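Local coordinates for putative YfrE protein (Vibrio parahaemolyticus RIMD 2210633, PDB 3BEE) that is of unknown function but, as a TPR-repeat fragment of a membrane protein related to cytochrome c biogenesis factors, probably serves as a protein-binding scaffold, at residues K12-T15 with L16-H20; Q60-I63 with D64-L68. One frame throughout, in Å; residues are numbered along the deposited sequence.

Contact 1 lies towards the C-terminal end of helix 6-18 and contact 2 inside helix 59-70, so contact 1 closes well before contact 2 opens. Each is a worked example of a helical-repeat fold at its smallest scale: a helical turn held within itself while other faces of the helix meet neighbouring helices. Their centres are 21 Å apart, on opposite sides of the chain's centre, and their nearest atoms stay about 9 Å apart without touching. Helix 43-55 lies between them in the packing: Tyr17 and Tyr18 of contact 1 reach it, as does Trp66 of contact 2. Both belong to the TPR region of this all-helical fragment.

Contact 1 of 2, residues K12-T15 with L16-H20; sequences KATT and LYYLH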
# COMPACT_ATOMS: atom_id res chain seq x y z
N LYS A 12 -6.53 -1.16 9.96
CA LYS A 12 -6.60 -0.05 10.90
C LYS A 12 -5.81 1.12 10.36
O LYS A 12 -6.27 2.27 10.40
CB LYS A 12 -6.14 -0.40 12.31
CG LYS A 12 -6.50 0.72 13.32
CD LYS A 12 -6.19 0.38 14.77
CE LYS A 12 -6.49 1.58 15.64
NZ LYS A 12 -6.44 1.27 17.07
N ALA A 13 -4.62 0.84 9.83
CA ALA A 13 -3.83 1.93 9.25
C ALA A 13 -4.63 2.69 8.21
O ALA A 13 -4.58 3.92 8.16
CB ALA A 13 -2.54 1.42 8.64
N THR A 14 -5.37 1.96 7.37
CA THR A 14 -6.16 2.53 6.28
C THR A 14 -7.28 3.41 6.85
O THR A 14 -7.53 4.51 6.35
CB THR A 14 -6.77 1.41 5.41
OG1 THR A 14 -5.72 0.59 4.88
CG2 THR A 14 -7.65 1.97 4.25
N THR A 15 -7.97 2.93 7.89
CA THR A 15 -9.00 3.73 8.54
C THR A 15 -8.42 5.05 9.09
O THR A 15 -8.96 6.12 8.84
CB THR A 15 -9.73 2.97 9.66
OG1 THR A 15 -10.37 1.82 9.11
CG2 THR A 15 -10.78 3.84 10.28
N LEU A 16 -7.33 4.96 9.85
CA LEU A 16 -6.70 6.15 10.41
C LEU A 16 -6.22 7.11 9.32
O LEU A 16 -6.31 8.32 9.50
CB LEU A 16 -5.55 5.80 11.34
CG LEU A 16 -5.89 5.01 12.59
CD1 LEU A 16 -4.60 4.36 13.00
CD2 LEU A 16 -6.45 5.87 13.71
N TYR A 17 -5.73 6.57 8.20
CA TYR A 17 -5.32 7.37 7.06
C TYR A 17 -6.46 8.16 6.38
O TYR A 17 -6.44 9.41 6.42
CB TYR A 17 -4.63 6.50 6.01
CG TYR A 17 -4.06 7.27 4.82
CD1 TYR A 17 -2.79 7.84 4.90
CD2 TYR A 17 -4.77 7.39 3.62
CE1 TYR A 17 -2.25 8.51 3.81
CE2 TYR A 17 -4.24 8.08 2.52
CZ TYR A 17 -2.99 8.65 2.63
OH TYR A 17 -2.44 9.33 1.58
N TYR A 18 -7.39 7.44 5.72
CA TYR A 18 -8.47 8.06 4.85
C TYR A 18 -9.45 8.93 5.59
O TYR A 18 -10.02 9.90 5.01
CB TYR A 18 -9.26 7.05 3.98
CG TYR A 18 -8.43 6.57 2.81
CD1 TYR A 18 -8.10 7.44 1.76
CD2 TYR A 18 -7.91 5.28 2.78
CE1 TYR A 18 -7.29 7.01 0.68
CE2 TYR A 18 -7.09 4.84 1.73
CZ TYR A 18 -6.79 5.70 0.68
OH TYR A 18 -5.99 5.27 -0.32
N LEU A 19 -9.69 8.58 6.84
CA LEU A 19 -10.69 9.32 7.61
C LEU A 19 -10.06 10.52 8.30
O LEU A 19 -10.78 11.42 8.79
CB LEU A 19 -11.49 8.41 8.57
CG LEU A 19 -12.90 7.93 8.13
CD1 LEU A 19 -12.84 6.79 7.13
CD2 LEU A 19 -13.71 7.49 9.34
N HIS A 20 -8.73 10.56 8.31
CA HIS A 20 -7.99 11.67 8.99
C HIS A 20 -7.01 12.44 8.09
O HIS A 20 -5.82 12.53 8.36
CB HIS A 20 -7.35 11.20 10.29
CG HIS A 20 -8.33 10.55 11.22
ND1 HIS A 20 -9.01 11.24 12.19
CD2 HIS A 20 -8.76 9.27 11.29
CE1 HIS A 20 -9.81 10.42 12.84
NE2 HIS A 20 -9.68 9.21 12.32
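The amides of Leu16, Tyr17, Tyr18 and Leu19 donate to the carbonyl oxygens of Lys12, Ala13, Thr14 and Thr15, the i to i+4 ladder of an alpha helix, here the C-terminal part of helix 6-18 in the TPR fold. The bond from Leu16 N to Lys12 O is nearly straight (2.9 Å, 176°). The last of the four is longer, 3.3 Å from Leu19 N to Thr15 O. On one flank the methyl CG2 of Thr14 and the ring of Tyr18 run side by side in the same direction. CG2 lies opposite the backbone N (OG1 chi1 -58°), which brings it to the edge of the ring, in its plane, while OG1 is turned back to bond Ala10 O. One face of the Tyr18 ring is covered over its centre by CD2 of Tyr17, whose hydroxyl bonds Asp52 on helix 43-55. Along another flank the extended chain of Lys12 passes Leu16 at an angle, and Leu16 also packs on Val28 and Leu31 of helix 26-38. Lys12 CG comes no closer than 4.1 Å to Leu16 CD1, while Leu16 CG lies 3.5 Å from Lys12 O.

Contact 2 of 2, residues Q60-I63 with D64-L68; sequences QEAI and DTWVL
Trp66 and Ala62 meet one helical turn apart in helix 59-70, an amphipathic helix of the TPR fold, with the six-membered part of the indole drawn back along the helix. Trp66 CZ3 lies 3.6 Å from the methyl CB of Ala62. The chi1 of -77° sets CG of Trp66 opposite its own carbonyl carbon and lets the ring slant past the backbone, so that Ala62 O stands 3.0 Å above the plane of the Trp66 ring, displaced toward its rim. That oxygen also accepts the amide of Trp66. A different pairing joins Thr65 to Glu61: the hydroxyl OG1 of Thr65 curls back beside its own backbone N (chi1 -48°) and donates to Glu61 O at 2.8 Å. Thr65 N reaches Glu61 O at 3.1 Å from the other face of the carbonyl plane, giving this acceptor two donors from one residue. Ile63 and Val67 lie on another flank, their chains slanted across each other with the CG2 methyls of Ile63 and Val67 3.8 Å apart. On the exposed side Gln60 meets Asp64, and the planes of the Gln60 amide and the Asp64 carboxylate are 20° apart. Gln60 OE1 and Asp64 OD1, 3.4 Å apart, are both acceptors, so proximity here brings no hydrogen bond. Helix 59-70 packs on both neighbours: Trp66 touches Ala50 and Asn51 of helix 43-55 and Ile82, Ser85 and Ile86 of helix 79-92, while Thr65 touches His53 of the former and Ile63 touches Ala89 of the latter.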
# COMPACT_ATOMS: atom_id res chain seq x y z
N GLN A 60 6.72 8.23 -9.16
CA GLN A 60 7.82 7.25 -9.25
C GLN A 60 7.80 6.30 -8.06
O GLN A 60 7.89 5.07 -8.23
CB GLN A 60 9.17 7.96 -9.33
CG GLN A 60 10.33 6.97 -9.24
CD GLN A 60 10.67 6.35 -10.58
OE1 GLN A 60 10.30 5.21 -10.86
NE2 GLN A 60 11.41 7.10 -11.40
N GLU A 61 7.69 6.86 -6.86
CA GLU A 61 7.63 6.04 -5.66
C GLU A 61 6.39 5.18 -5.59
O GLU A 61 6.47 4.08 -5.10
CB GLU A 61 7.77 6.91 -4.41
CG GLU A 61 9.14 7.53 -4.40
CD GLU A 61 9.31 8.61 -3.37
OE1 GLU A 61 9.20 8.28 -2.16
OE2 GLU A 61 9.58 9.77 -3.78
N ALA A 62 5.24 5.70 -6.07
CA ALA A 62 4.02 4.88 -6.20
C ALA A 62 4.27 3.65 -7.07
O ALA A 62 3.93 2.53 -6.70
CB ALA A 62 2.86 5.73 -6.76
N ILE A 63 4.90 3.86 -8.23
CA ILE A 63 5.21 2.77 -9.16
C ILE A 63 6.12 1.74 -8.52
O ILE A 63 5.86 0.53 -8.60
CB ILE A 63 5.79 3.29 -10.50
CG1 ILE A 63 4.75 4.15 -11.23
CG2 ILE A 63 6.22 2.11 -11.42
CD1 ILE A 63 5.32 4.94 -12.40
N ASP A 64 7.17 2.21 -7.85
CA ASP A 64 8.15 1.35 -7.20
C ASP A 64 7.46 0.43 -6.19
O ASP A 64 7.84 -0.72 -6.05
CB ASP A 64 9.20 2.18 -6.46
CG ASP A 64 10.13 2.93 -7.41
OD1 ASP A 64 10.15 2.61 -8.61
OD2 ASP A 64 10.82 3.86 -6.96
N THR A 65 6.48 0.97 -5.48
CA THR A 65 5.74 0.21 -4.45
C THR A 65 4.84 -0.83 -5.12
O THR A 65 4.75 -1.97 -4.66
CB THR A 65 4.91 1.14 -3.53
OG1 THR A 65 5.73 2.24 -3.10
CG2 THR A 65 4.39 0.39 -2.32
N TRP A 66 4.17 -0.43 -6.19
CA TRP A 66 3.31 -1.36 -6.95
C TRP A 66 4.12 -2.46 -7.63
O TRP A 66 3.69 -3.60 -7.67
CB TRP A 66 2.45 -0.61 -7.98
CG TRP A 66 1.26 0.11 -7.39
CD1 TRP A 66 0.38 -0.39 -6.43
CD2 TRP A 66 0.80 1.44 -7.71
NE1 TRP A 66 -0.59 0.57 -6.14
CE2 TRP A 66 -0.36 1.68 -6.91
CE3 TRP A 66 1.24 2.43 -8.59
CZ2 TRP A 66 -1.08 2.91 -6.97
CZ3 TRP A 66 0.55 3.64 -8.66
CH2 TRP A 66 -0.60 3.88 -7.84
N VAL A 67 5.30 -2.12 -8.14
CA VAL A 67 6.14 -3.10 -8.82
C VAL A 67 6.65 -4.13 -7.79
O VAL A 67 6.72 -5.32 -8.08
CB VAL A 67 7.29 -2.43 -9.60
CG1 VAL A 67 8.29 -3.49 -10.16
CG2 VAL A 67 6.75 -1.57 -10.75
N LEU A 68 6.96 -3.65 -6.59
CA LEU A 68 7.32 -4.50 -5.46
C LEU A 68 6.16 -5.42 -5.06
O LEU A 68 6.34 -6.61 -4.89
CB LEU A 68 7.81 -3.64 -4.27
CG LEU A 68 8.29 -4.39 -3.02
CD1 LEU A 68 9.61 -5.16 -3.26
CD2 LEU A 68 8.47 -3.45 -1.83